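Local coordinates for hypothetical protein (Sus scrofa, PDB 3WOC) that is a prostate-derived, heparin-binding glycoprotein of boar sperm with a jacalin-like beta-prism fold, probably acting as a lectin in events related to capacitation, at residues F14-D19 against V42-S47; T22-I27 against L62-G67; E68-I73 against L86-G91; Q113-V118 against F132-P137. One frame throughout, in Å; residues are numbered along the deposited sequence.

Contact 1 of 4, residues F14-D19 against V42-S47; sequences FITSKD and VRYGSS
The phenol of Tyr44 ends against the hydroxyl of Thr16: OH and OG1 are 2.7 Å apart, a short hydrogen bond in which either oxygen could be the donor. Thr16 OG1 lies at the edge of the Tyr44 ring, close to its plane, and also touches CE2 at 3.3 Å; it has a further, weak hydrogen bond to a dioxane molecule, probably from the crystallisation liquor. With OG1 anti to its own backbone N (chi1 174°), Thr16 sets the hydroxyl before the phenol and leaves the methyl CG2 for Val42, whose CG1 is 3.7 Å from it; the two side chains lie alongside, pointing opposite ways. Ser17 N stands 3.1 Å from Tyr44 OH, but at an angle too poor for a hydrogen bond. Further along the ring, Ser17 O sits over one face and Lys18 N comes obliquely to CE1 at 3.5 Å. At the root of the side chain, Asp19 OD2 lies 3.9 Å from Tyr44 CB. Val42 CG2, from the tyrosine's own strand, covers part of a face near the rim. Lys18 NZ is taken by Glu116 in a salt bridge and Asp19 OD1 by Glu21 N. The strands 14-17 and 42-44 belong to different sheets, their axes 9.0 Å apart, and one aromatic side chain spans much of that gap. The phenol OH, buried between the sheets, thus has its polar need met by Thr16 OG1.

Contact 2 of 4, residues T22-I27 against L62-G67; sequences TGITGI and LILHPG
Ile27 and Leu62 exchange two backbone hydrogen bonds: Ile27 N to Leu62 O at 3.0 Å, and Leu62 N back to Ile27 O, the latter in the carbonyl plane. They form an antiparallel hydrogen-bonded pair, followed by the non-hydrogen-bonded pair of Gly26 and Ile63, whose CA atoms are 4.4 Å apart. A third bond, Leu64 N to Thr25 O at 2.9 Å, carries the pairing past the end of strand 62-63, with its donor 36° out of the carbonyl plane; it also brings Leu64 CB to 3.2 Å from Thr25 O. Between these bonds Gly26 CA makes a CA-H...O contact with Leu62 O at 3.3 Å.

Apolar contacts flank the backbone. Ile27 CG2, set between its backbone N and carbonyl carbon, meets Leu62 CB at 3.8 Å, while Leu86, Ala94 and Phe96 of the next sheet pack nearby. Leu64 folds over the other strand, its CD2 4.1 Å from Ile24 CG2.

The polar side chain of Thr25 is engaged on the far side of its strand, its hydroxyl bonded with Arg43 NE of strand 37-44 and Gly45 O of the turn after it. The backbone bonds join strand 58-63, outermost in its four-stranded antiparallel sheet, to strand 24-31, in an order of 3-2-1-4 that fits the Greek key sheets of the jacalin-like beta-prism.

Contact 3 of 4, residues E68-I73 against L86-G91; sequences EHIISI and LITNQG
Ile71 N and Ser72 O both bond to the backbone of Ile87: Ile71 N gives to Ile87 O at 3.0 Å, and Ile87 N gives to Ser72 O. Two residues facing one make a classic beta bulge. Asn89 N adds a bond to His69 O, beyond the pair of Ile70 and Thr88.

Side-chain polar contact centres on Thr88, whose OG1 donates to Glu68 OE2 at 3.1 Å, reaching the carboxylate on its anti side and 21° out of its plane. The extended chain of Glu68 carries the carboxylate to Thr88. Glu68 also holds Arg92 through OE2 and His65 N through OE1, while Arg92 N bonds to Thr88 OG1.

Apolar packing occupies both faces. Ile73 and Leu86 lie side by side, CG1 to CD2 at 3.7 Å, and Ile70 CD1 touches Leu86 CB at 3.8 Å. On the face of Ser72, Ile71 CD1 meets Ile87 CG1 at 3.7 Å.

Glu68 is buried, yet both carboxylate oxygens have partners. Thr88 OG1, His65 N and the guanidinium of Arg92 would together be expected to stabilise its negative charge, tying the start of the hairpin 70-77/81-88 to the turn that leaves it.

Contact 4 of 4, residues Q113-V118 against F132-P137; sequences QVLEGV and FTWGFP
Strands 114-118 and 132-135 pair antiparallel, from the Val114-Gly135 bonds (Val114 N to Gly135 O, 2.7 Å) to Val118 beside Phe132, with a classic bulge where Glu116 and Gly117 both face Thr133. Thr133 O takes Glu116 N at 3.2 Å and, weakly, Gly117 N. Leu115 fills the face shared by Trp134 and Phe132: its CD1 lies over the six-membered ring of Trp134, 4.0 Å from the centroid, and also touches Phe132 CB at 3.7 Å. Beyond the strands, Gln113 CG sits over the centre of the Phe136 ring, 3.6 Å from its centroid, a CH-pi contact. Val114, within its strand, packs CG1 on Pro137 CG at 3.9 Å. On the side of Val114 and Thr133, opposite Leu115, the carboxylate of Glu116 lies against the backbone of Gly135, OE1 to CA 3.3 Å. Glu116 OE2 is held in a salt bridge by Lys18. Trp134 NE1 and Phe132 N bond a glycerol, probably from the crystallisation liquor. Strand 127-135 of this bulged beta hairpin is the outer strand of its sheet, and strand 114-122 joins it to strand 12-17, in a beta-prism of the jacalin-like lectins.

In the fold
From the N terminus, strand 12-17 enters contact 1, which closes a loop on strand 37-44; contact 2 opens at 22-27, inside that loop, and closes beyond it at 62-67, so the two cross. Contacts 3 and 4 follow in series, each closing a hairpin. Contact 2 lies in the sheet of strands 24-31 and 58-63, contact 3 in that of 70-77 and 81-88, and contact 4 in the sheet that holds strand 12-17, where it neighbours contact 1; contact 1 bridges the first and last of these. Ile27 packs on Leu86 between contacts 2 and 3, Ile70 O meets Leu115 N between contacts 3 and 4, and Ile24 CD1 packs on Leu115 O between contacts 2 and 4, joining the three sheets.

Contact 1 of 4, residues F14-D19 against V42-S47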
loop_
_atom_site.group_PDB
_atom_site.type_symbol
_atom_site.label_atom_id
_atom_site.label_comp_id
_atom_site.label_asym_id
_atom_site.label_seq_id
_atom_site.Cartn_x
_atom_site.Cartn_y
_atom_site.Cartn_z
ATOM N N PHE A 14 8.692 7.408 0.801
ATOM C CA PHE A 14 8.397 7.026 -0.570
ATOM C C PHE A 14 7.094 7.642 -1.073
ATOM O O PHE A 14 6.213 7.993 -0.288
ATOM C CB PHE A 14 8.378 5.495 -0.728
ATOM C CG PHE A 14 7.171 4.823 -0.119
ATOM C CD1 PHE A 14 6.015 4.612 -0.876
ATOM C CD2 PHE A 14 7.195 4.386 1.202
ATOM C CE1 PHE A 14 4.902 3.989 -0.320
ATOM C CE2 PHE A 14 6.086 3.762 1.767
ATOM C CZ PHE A 14 4.936 3.566 1.005
ATOM N N ILE A 15 7.002 7.771 -2.394
ATOM C CA ILE A 15 5.774 8.157 -3.079
ATOM C C ILE A 15 5.716 7.408 -4.411
ATOM O O ILE A 15 6.684 7.382 -5.167
ATOM C CB ILE A 15 5.646 9.716 -3.266
ATOM C CG1 ILE A 15 4.475 10.090 -4.190
ATOM C CG2 ILE A 15 6.939 10.328 -3.802
ATOM C CD1 ILE A 15 3.155 10.349 -3.485
ATOM N N THR A 16 4.589 6.759 -4.666
ATOM C CA THR A 16 4.345 6.124 -5.956
ATOM C C THR A 16 2.925 6.437 -6.408
ATOM O O THR A 16 1.998 6.473 -5.593
ATOM C CB THR A 16 4.635 4.594 -5.941
ATOM O OG1 THR A 16 4.249 4.010 -7.189
ATOM C CG2 THR A 16 3.905 3.888 -4.813
ATOM N N SER A 17 2.771 6.694 -7.704
ATOM C CA SER A 17 1.486 7.110 -8.259
ATOM C C SER A 17 1.368 6.737 -9.732
ATOM O O SER A 17 2.376 6.487 -10.399
ATOM C CB SER A 17 1.294 8.617 -8.081
ATOM O OG SER A 17 -0.079 8.957 -8.125
ATOM N N LYS A 18 0.129 6.697 -10.221
ATOM C CA LYS A 18 -0.169 6.424 -11.624
ATOM C C LYS A 18 0.742 7.265 -12.510
ATOM O O LYS A 18 0.594 8.491 -12.585
ATOM C CB LYS A 18 -1.640 6.729 -11.914
ATOM C CG LYS A 18 -2.211 6.032 -13.141
ATOM C CD LYS A 18 -3.720 6.236 -13.244
ATOM C CE LYS A 18 -4.071 7.642 -13.710
ATOM N NZ LYS A 18 -5.519 7.932 -13.549
ATOM N N ASP A 19 1.702 6.593 -13.145
ATOM C CA ASP A 19 2.755 7.242 -13.936
ATOM C C ASP A 19 2.186 8.258 -14.921
ATOM O O ASP A 19 2.522 9.442 -14.870
ATOM C CB ASP A 19 3.621 6.191 -14.662
ATOM C CG ASP A 19 2.828 4.949 -15.092
ATOM O OD1 ASP A 19 1.621 5.070 -15.411
ATOM O OD2 ASP A 19 3.421 3.846 -15.117
ATOM N N VAL A 42 3.497 -1.822 -6.212
ATOM C CA VAL A 42 2.256 -1.615 -6.946
ATOM C C VAL A 42 2.498 -1.808 -8.445
ATOM O O VAL A 42 3.489 -1.324 -8.984
ATOM C CB VAL A 42 1.628 -0.222 -6.607
ATOM C CG1 VAL A 42 2.673 0.876 -6.626
ATOM C CG2 VAL A 42 0.463 0.122 -7.527
ATOM N N ARG A 43 1.605 -2.542 -9.104
ATOM C CA ARG A 43 1.720 -2.757 -10.548
ATOM C C ARG A 43 0.824 -1.811 -11.334
ATOM O O ARG A 43 -0.391 -1.782 -11.137
ATOM C CB ARG A 43 1.411 -4.208 -10.921
ATOM C CG ARG A 43 1.841 -4.585 -12.338
ATOM C CD ARG A 43 1.477 -6.019 -12.666
ATOM N NE ARG A 43 0.035 -6.243 -12.593
ATOM C CZ ARG A 43 -0.582 -7.350 -12.997
ATOM N NH1 ARG A 43 0.114 -8.355 -13.517
ATOM N NH2 ARG A 43 -1.902 -7.448 -12.888
ATOM N N TYR A 44 1.447 -1.035 -12.219
ATOM C CA TYR A 44 0.737 -0.132 -13.119
ATOM C C TYR A 44 0.789 -0.725 -14.523
ATOM O O TYR A 44 1.866 -0.853 -15.113
ATOM C CB TYR A 44 1.374 1.262 -13.114
ATOM C CG TYR A 44 1.450 1.930 -11.757
ATOM C CD1 TYR A 44 0.336 2.558 -11.201
ATOM C CD2 TYR A 44 2.644 1.952 -11.040
ATOM C CE1 TYR A 44 0.405 3.180 -9.958
ATOM C CE2 TYR A 44 2.727 2.573 -9.799
ATOM C CZ TYR A 44 1.603 3.186 -9.262
ATOM O OH TYR A 44 1.681 3.801 -8.031
ATOM N N GLY A 45 -0.377 -1.090 -15.050
ATOM C CA GLY A 45 -0.455 -1.844 -16.298
ATOM C C GLY A 45 0.112 -3.237 -16.096
ATOM O O GLY A 45 -0.491 -4.068 -15.414
ATOM N N SER A 46 1.282 -3.480 -16.681
ATOM C CA SER A 46 2.005 -4.736 -16.479
ATOM C C SER A 46 3.339 -4.515 -15.762
ATOM O O SER A 46 4.044 -5.477 -15.438
ATOM C CB SER A 46 2.219 -5.459 -17.814
ATOM O OG SER A 46 2.811 -4.603 -18.775
ATOM N N SER A 47 3.668 -3.247 -15.502
ATOM C CA SER A 47 4.926 -2.878 -14.851
ATOM C C SER A 47 4.796 -2.681 -13.338
ATOM O O SER A 47 4.135 -1.743 -12.869
ATOM C CB SER A 47 5.519 -1.621 -15.496
ATOM O OG SER A 47 5.953 -1.885 -16.817
#

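Contact 2 of 4, residues T22-I27 against L62-G67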
loop_
_atom_site.group_PDB
_atom_site.type_symbol
_atom_site.label_atom_id
_atom_site.label_comp_id
_atom_site.label_asym_id
_atom_site.label_seq_id
_atom_site.Cartn_x
_atom_site.Cartn_y
_atom_site.Cartn_z
ATOM N N THR A 22 -1.532 3.196 -17.437
ATOM C CA THR A 22 -2.616 2.446 -16.816
ATOM C C THR A 22 -2.567 2.566 -15.292
ATOM O O THR A 22 -1.493 2.704 -14.700
ATOM C CB THR A 22 -2.573 0.955 -17.245
ATOM O OG1 THR A 22 -2.313 0.869 -18.653
ATOM C CG2 THR A 22 -3.891 0.240 -16.930
ATOM N N GLY A 23 -3.743 2.528 -14.674
ATOM C CA GLY A 23 -3.875 2.559 -13.225
ATOM C C GLY A 23 -3.468 1.246 -12.594
ATOM O O GLY A 23 -2.974 0.345 -13.277
ATOM N N ILE A 24 -3.686 1.149 -11.284
ATOM C CA ILE A 24 -3.278 -0.008 -10.488
ATOM C C ILE A 24 -3.988 -1.283 -10.942
ATOM O O ILE A 24 -5.219 -1.329 -11.017
ATOM C CB ILE A 24 -3.510 0.237 -8.970
ATOM C CG1 ILE A 24 -2.720 1.470 -8.507
ATOM C CG2 ILE A 24 -3.164 -1.016 -8.147
ATOM C CD1 ILE A 24 -2.856 1.800 -7.026
ATOM N N THR A 25 -3.192 -2.304 -11.246
ATOM C CA THR A 25 -3.694 -3.595 -11.712
ATOM C C THR A 25 -3.349 -4.719 -10.732
ATOM O O THR A 25 -3.810 -5.853 -10.879
ATOM C CB THR A 25 -3.125 -3.946 -13.108
ATOM O OG1 THR A 25 -1.694 -3.915 -13.064
ATOM C CG2 THR A 25 -3.621 -2.959 -14.160
ATOM N N GLY A 26 -2.531 -4.394 -9.736
ATOM C CA GLY A 26 -2.096 -5.365 -8.742
ATOM C C GLY A 26 -1.358 -4.726 -7.585
ATOM O O GLY A 26 -0.926 -3.573 -7.664
ATOM N N ILE A 27 -1.208 -5.489 -6.508
ATOM C CA ILE A 27 -0.564 -5.001 -5.294
ATOM C C ILE A 27 0.251 -6.122 -4.644
ATOM O O ILE A 27 -0.226 -7.249 -4.499
ATOM C CB ILE A 27 -1.615 -4.405 -4.307
ATOM C CG1 ILE A 27 -1.065 -3.172 -3.565
ATOM C CG2 ILE A 27 -2.191 -5.481 -3.391
ATOM C CD1 ILE A 27 -0.071 -3.453 -2.440
ATOM N N LEU A 62 -2.381 -9.332 -4.378
ATOM C CA LEU A 62 -3.741 -9.261 -4.884
ATOM C C LEU A 62 -3.645 -8.811 -6.331
ATOM O O LEU A 62 -3.168 -7.712 -6.614
ATOM C CB LEU A 62 -4.605 -8.288 -4.073
ATOM C CG LEU A 62 -5.992 -7.927 -4.635
ATOM C CD1 LEU A 62 -6.950 -9.120 -4.644
ATOM C CD2 LEU A 62 -6.604 -6.756 -3.876
ATOM N N ILE A 63 -4.074 -9.674 -7.245
ATOM C CA ILE A 63 -4.077 -9.337 -8.662
ATOM C C ILE A 63 -5.489 -8.935 -9.071
ATOM O O ILE A 63 -6.436 -9.715 -8.945
ATOM C CB ILE A 63 -3.519 -10.488 -9.549
ATOM C CG1 ILE A 63 -2.114 -10.914 -9.082
ATOM C CG2 ILE A 63 -3.517 -10.090 -11.027
ATOM C CD1 ILE A 63 -1.064 -9.795 -9.042
ATOM N N LEU A 64 -5.616 -7.698 -9.540
ATOM C CA LEU A 64 -6.906 -7.133 -9.903
ATOM C C LEU A 64 -7.364 -7.610 -11.279
ATOM O O LEU A 64 -6.571 -7.650 -12.225
ATOM C CB LEU A 64 -6.846 -5.601 -9.852
ATOM C CG LEU A 64 -7.280 -4.836 -8.587
ATOM C CD1 LEU A 64 -7.376 -5.703 -7.337
ATOM C CD2 LEU A 64 -6.368 -3.640 -8.347
ATOM N N HIS A 65 -8.640 -7.982 -11.370
ATOM C CA HIS A 65 -9.278 -8.294 -12.646
ATOM C C HIS A 65 -9.340 -7.025 -13.497
ATOM O O HIS A 65 -9.331 -5.919 -12.950
ATOM C CB HIS A 65 -10.698 -8.835 -12.431
ATOM C CG HIS A 65 -10.773 -10.032 -11.534
ATOM N ND1 HIS A 65 -9.941 -11.122 -11.669
ATOM C CD2 HIS A 65 -11.607 -10.321 -10.506
ATOM C CE1 HIS A 65 -10.245 -12.023 -10.751
ATOM N NE2 HIS A 65 -11.255 -11.562 -10.035
ATOM N N PRO A 66 -9.381 -7.170 -14.838
ATOM C CA PRO A 66 -9.549 -5.978 -15.671
ATOM C C PRO A 66 -10.858 -5.269 -15.323
ATOM O O PRO A 66 -11.907 -5.915 -15.242
ATOM C CB PRO A 66 -9.592 -6.545 -17.095
ATOM C CG PRO A 66 -8.910 -7.871 -17.006
ATOM C CD PRO A 66 -9.258 -8.397 -15.652
ATOM N N GLY A 67 -10.780 -3.961 -15.084
ATOM C CA GLY A 67 -11.936 -3.169 -14.661
ATOM C C GLY A 67 -12.186 -3.182 -13.158
ATOM O O GLY A 67 -13.139 -2.564 -12.679
#

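Contact 3 of 4, residues E68-I73 against L86-G91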
loop_
_atom_site.group_PDB
_atom_site.type_symbol
_atom_site.label_atom_id
_atom_site.label_comp_id
_atom_site.label_asym_id
_atom_site.label_seq_id
_atom_site.Cartn_x
_atom_site.Cartn_y
_atom_site.Cartn_z
ATOM N N GLU A 68 -11.334 -3.893 -12.422
ATOM C CA GLU A 68 -11.427 -3.980 -10.963
ATOM C C GLU A 68 -10.446 -3.012 -10.304
ATOM O O GLU A 68 -9.286 -2.907 -10.717
ATOM C CB GLU A 68 -11.162 -5.417 -10.499
ATOM C CG GLU A 68 -11.296 -5.642 -8.999
ATOM C CD GLU A 68 -10.939 -7.055 -8.580
ATOM O OE1 GLU A 68 -10.017 -7.654 -9.173
ATOM O OE2 GLU A 68 -11.576 -7.572 -7.643
ATOM N N HIS A 69 -10.922 -2.316 -9.275
ATOM C CA HIS A 69 -10.153 -1.267 -8.605
ATOM C C HIS A 69 -10.232 -1.387 -7.086
ATOM O O HIS A 69 -11.186 -1.951 -6.561
ATOM C CB HIS A 69 -10.691 0.110 -9.002
ATOM C CG HIS A 69 -10.696 0.370 -10.475
ATOM N ND1 HIS A 69 -9.540 0.556 -11.203
ATOM C CD2 HIS A 69 -11.718 0.499 -11.354
ATOM C CE1 HIS A 69 -9.851 0.777 -12.468
ATOM N NE2 HIS A 69 -11.167 0.751 -12.585
ATOM N N ILE A 70 -9.230 -0.847 -6.391
ATOM C CA ILE A 70 -9.280 -0.690 -4.934
ATOM C C ILE A 70 -10.097 0.563 -4.625
ATOM O O ILE A 70 -9.793 1.644 -5.139
ATOM C CB ILE A 70 -7.857 -0.524 -4.298
ATOM C CG1 ILE A 70 -6.852 -1.572 -4.818
ATOM C CG2 ILE A 70 -7.937 -0.484 -2.761
ATOM C CD1 ILE A 70 -7.076 -2.992 -4.341
ATOM N N ILE A 71 -11.128 0.428 -3.795
ATOM C CA ILE A 71 -11.965 1.583 -3.438
ATOM C C ILE A 71 -11.930 1.968 -1.952
ATOM O O ILE A 71 -12.317 3.083 -1.593
ATOM C CB ILE A 71 -13.426 1.468 -3.983
ATOM C CG1 ILE A 71 -14.076 0.139 -3.588
ATOM C CG2 ILE A 71 -13.448 1.648 -5.495
ATOM C CD1 ILE A 71 -14.894 0.211 -2.319
ATOM N N SER A 72 -11.484 1.052 -1.092
ATOM C CA SER A 72 -11.269 1.369 0.330
ATOM C C SER A 72 -10.221 0.475 0.988
ATOM O O SER A 72 -9.939 -0.623 0.512
ATOM C CB SER A 72 -12.587 1.350 1.122
ATOM O OG SER A 72 -13.105 0.039 1.254
ATOM N N ILE A 73 -9.639 0.957 2.084
ATOM C CA ILE A 73 -8.573 0.234 2.774
ATOM C C ILE A 73 -8.730 0.288 4.294
ATOM O O ILE A 73 -8.656 1.355 4.905
ATOM C CB ILE A 73 -7.162 0.741 2.349
ATOM C CG1 ILE A 73 -6.954 0.519 0.846
ATOM C CG2 ILE A 73 -6.058 0.033 3.153
ATOM C CD1 ILE A 73 -5.862 1.336 0.229
ATOM N N LEU A 86 -7.519 -4.723 1.582
ATOM C CA LEU A 86 -7.953 -3.914 0.455
ATOM C C LEU A 86 -9.287 -4.430 -0.053
ATOM O O LEU A 86 -9.450 -5.633 -0.260
ATOM C CB LEU A 86 -6.922 -3.996 -0.669
ATOM C CG LEU A 86 -5.442 -3.891 -0.299
ATOM C CD1 LEU A 86 -4.616 -4.589 -1.345
ATOM C CD2 LEU A 86 -5.005 -2.441 -0.150
ATOM N N ILE A 87 -10.241 -3.525 -0.252
ATOM C CA ILE A 87 -11.554 -3.923 -0.749
ATOM C C ILE A 87 -11.791 -3.360 -2.159
ATOM O O ILE A 87 -11.450 -2.211 -2.446
ATOM C CB ILE A 87 -12.709 -3.615 0.285
ATOM C CG1 ILE A 87 -13.749 -2.626 -0.251
ATOM C CG2 ILE A 87 -12.156 -3.199 1.658
ATOM C CD1 ILE A 87 -15.022 -3.295 -0.724
ATOM N N THR A 88 -12.342 -4.192 -3.040
ATOM C CA THR A 88 -12.538 -3.813 -4.443
ATOM C C THR A 88 -13.976 -3.399 -4.747
ATOM O O THR A 88 -14.896 -3.720 -3.995
ATOM C CB THR A 88 -12.131 -4.947 -5.431
ATOM O OG1 THR A 88 -13.041 -6.050 -5.308
ATOM C CG2 THR A 88 -10.698 -5.423 -5.181
ATOM N N ASN A 89 -14.147 -2.690 -5.862
ATOM C CA ASN A 89 -15.466 -2.332 -6.398
ATOM C C ASN A 89 -16.266 -3.539 -6.904
ATOM O O ASN A 89 -17.438 -3.408 -7.272
ATOM C CB ASN A 89 -15.332 -1.265 -7.501
ATOM C CG ASN A 89 -14.583 -1.764 -8.743
ATOM O OD1 ASN A 89 -14.701 -1.175 -9.814
ATOM N ND2 ASN A 89 -13.812 -2.834 -8.602
ATOM N N GLN A 90 -15.615 -4.702 -6.920
ATOM C CA GLN A 90 -16.239 -5.967 -7.312
ATOM C C GLN A 90 -16.519 -6.896 -6.119
ATOM O O GLN A 90 -16.767 -8.087 -6.298
ATOM C CB GLN A 90 -15.375 -6.682 -8.358
ATOM C CG GLN A 90 -15.395 -6.027 -9.737
ATOM C CD GLN A 90 -14.726 -6.867 -10.815
ATOM O OE1 GLN A 90 -14.408 -6.365 -11.893
ATOM N NE2 GLN A 90 -14.509 -8.150 -10.531
ATOM N N GLY A 91 -16.471 -6.345 -4.906
ATOM C CA GLY A 91 -16.835 -7.079 -3.689
ATOM C C GLY A 91 -15.769 -7.983 -3.090
ATOM O O GLY A 91 -16.021 -8.672 -2.100
#

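Contact 4 of 4, residues Q113-V118 against F132-P137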
loop_
_atom_site.group_PDB
_atom_site.type_symbol
_atom_site.label_atom_id
_atom_site.label_comp_id
_atom_site.label_asym_id
_atom_site.label_seq_id
_atom_site.Cartn_x
_atom_site.Cartn_y
_atom_site.Cartn_z
ATOM N N GLN A 113 -14.056 7.555 -7.159
ATOM C CA GLN A 113 -12.595 7.527 -7.179
ATOM C C GLN A 113 -12.057 6.182 -6.709
ATOM O O GLN A 113 -12.704 5.469 -5.929
ATOM C CB GLN A 113 -12.019 8.635 -6.304
ATOM C CG GLN A 113 -12.232 10.037 -6.833
ATOM C CD GLN A 113 -11.595 11.090 -5.952
ATOM O OE1 GLN A 113 -11.682 11.032 -4.723
ATOM N NE2 GLN A 113 -10.954 12.065 -6.577
ATOM N N VAL A 114 -10.871 5.843 -7.203
ATOM C CA VAL A 114 -10.219 4.577 -6.884
ATOM C C VAL A 114 -8.756 4.832 -6.523
ATOM O O VAL A 114 -8.237 5.924 -6.765
ATOM C CB VAL A 114 -10.322 3.555 -8.058
ATOM C CG1 VAL A 114 -11.771 3.391 -8.514
ATOM C CG2 VAL A 114 -9.424 3.954 -9.235
ATOM N N LEU A 115 -8.101 3.829 -5.946
ATOM C CA LEU A 115 -6.696 3.937 -5.575
ATOM C C LEU A 115 -5.818 4.002 -6.822
ATOM O O LEU A 115 -5.911 3.142 -7.699
ATOM C CB LEU A 115 -6.282 2.751 -4.695
ATOM C CG LEU A 115 -4.917 2.783 -3.997
ATOM C CD1 LEU A 115 -4.933 3.733 -2.809
ATOM C CD2 LEU A 115 -4.514 1.386 -3.552
ATOM N N GLU A 116 -4.981 5.030 -6.899
ATOM C CA GLU A 116 -4.040 5.159 -8.011
ATOM C C GLU A 116 -2.618 5.484 -7.552
ATOM O O GLU A 116 -1.724 5.675 -8.377
ATOM C CB GLU A 116 -4.546 6.144 -9.086
ATOM C CG GLU A 116 -5.002 7.509 -8.581
ATOM C CD GLU A 116 -5.637 8.372 -9.679
ATOM O OE1 GLU A 116 -5.527 9.617 -9.590
ATOM O OE2 GLU A 116 -6.256 7.818 -10.619
ATOM N N GLY A 117 -2.414 5.517 -6.238
ATOM C CA GLY A 117 -1.095 5.750 -5.658
ATOM C C GLY A 117 -1.005 5.514 -4.161
ATOM O O GLY A 117 -2.021 5.409 -3.473
ATOM N N VAL A 118 0.228 5.441 -3.664
ATOM C CA VAL A 118 0.501 5.258 -2.237
ATOM C C VAL A 118 1.796 5.974 -1.825
ATOM O O VAL A 118 2.763 6.040 -2.593
ATOM C CB VAL A 118 0.491 3.734 -1.816
ATOM C CG1 VAL A 118 1.203 2.861 -2.832
ATOM C CG2 VAL A 118 1.067 3.517 -0.415
ATOM N N PHE A 132 -2.621 7.298 1.157
ATOM C CA PHE A 132 -3.204 6.874 -0.110
ATOM C C PHE A 132 -3.704 8.043 -0.946
ATOM O O PHE A 132 -4.320 8.973 -0.421
ATOM C CB PHE A 132 -4.337 5.882 0.146
ATOM C CG PHE A 132 -3.951 4.758 1.061
ATOM C CD1 PHE A 132 -3.215 3.678 0.584
ATOM C CD2 PHE A 132 -4.292 4.793 2.407
ATOM C CE1 PHE A 132 -2.840 2.646 1.437
ATOM C CE2 PHE A 132 -3.921 3.762 3.262
ATOM C CZ PHE A 132 -3.197 2.689 2.775
ATOM N N THR A 133 -3.418 7.990 -2.246
ATOM C CA THR A 133 -3.918 8.982 -3.201
ATOM C C THR A 133 -4.979 8.353 -4.105
ATOM O O THR A 133 -4.813 7.231 -4.593
ATOM C CB THR A 133 -2.790 9.610 -4.059
ATOM O OG1 THR A 133 -2.424 8.715 -5.115
ATOM C CG2 THR A 133 -1.564 9.934 -3.208
ATOM N N TRP A 134 -6.063 9.088 -4.320
ATOM C CA TRP A 134 -7.245 8.562 -4.997
ATOM C C TRP A 134 -7.562 9.370 -6.247
ATOM O O TRP A 134 -7.196 10.542 -6.346
ATOM C CB TRP A 134 -8.443 8.575 -4.043
ATOM C CG TRP A 134 -8.160 7.960 -2.692
ATOM C CD1 TRP A 134 -7.690 8.602 -1.577
ATOM C CD2 TRP A 134 -8.329 6.583 -2.318
ATOM N NE1 TRP A 134 -7.558 7.712 -0.536
ATOM C CE2 TRP A 134 -7.942 6.468 -0.963
ATOM C CE3 TRP A 134 -8.772 5.439 -2.997
ATOM C CZ2 TRP A 134 -7.979 5.253 -0.273
ATOM C CZ3 TRP A 134 -8.810 4.229 -2.309
ATOM C CH2 TRP A 134 -8.415 4.147 -0.960
ATOM N N GLY A 135 -8.237 8.739 -7.203
ATOM C CA GLY A 135 -8.642 9.421 -8.429
ATOM C C GLY A 135 -9.610 8.625 -9.277
ATOM O O GLY A 135 -9.734 7.412 -9.119
ATOM N N PHE A 136 -10.290 9.317 -10.187
ATOM C CA PHE A 136 -11.260 8.695 -11.088
ATOM C C PHE A 136 -10.583 7.867 -12.183
ATOM O O PHE A 136 -9.671 8.354 -12.850
ATOM C CB PHE A 136 -12.162 9.761 -11.723
ATOM C CG PHE A 136 -13.014 10.506 -10.736
ATOM C CD1 PHE A 136 -12.633 11.760 -10.277
ATOM C CD2 PHE A 136 -14.208 9.957 -10.268
ATOM C CE1 PHE A 136 -13.422 12.456 -9.360
ATOM C CE2 PHE A 136 -15.003 10.646 -9.352
ATOM C CZ PHE A 136 -14.609 11.898 -8.900
ATOM N N PRO A 137 -11.026 6.608 -12.366
ATOM C CA PRO A 137 -10.533 5.744 -13.441
ATOM C C PRO A 137 -11.095 6.065 -14.849
ATOM O O PRO A 137 -11.520 7.198 -15.110
ATOM C CB PRO A 137 -10.959 4.346 -12.981
ATOM C CG PRO A 137 -12.178 4.578 -12.178
ATOM C CD PRO A 137 -12.016 5.915 -11.518
#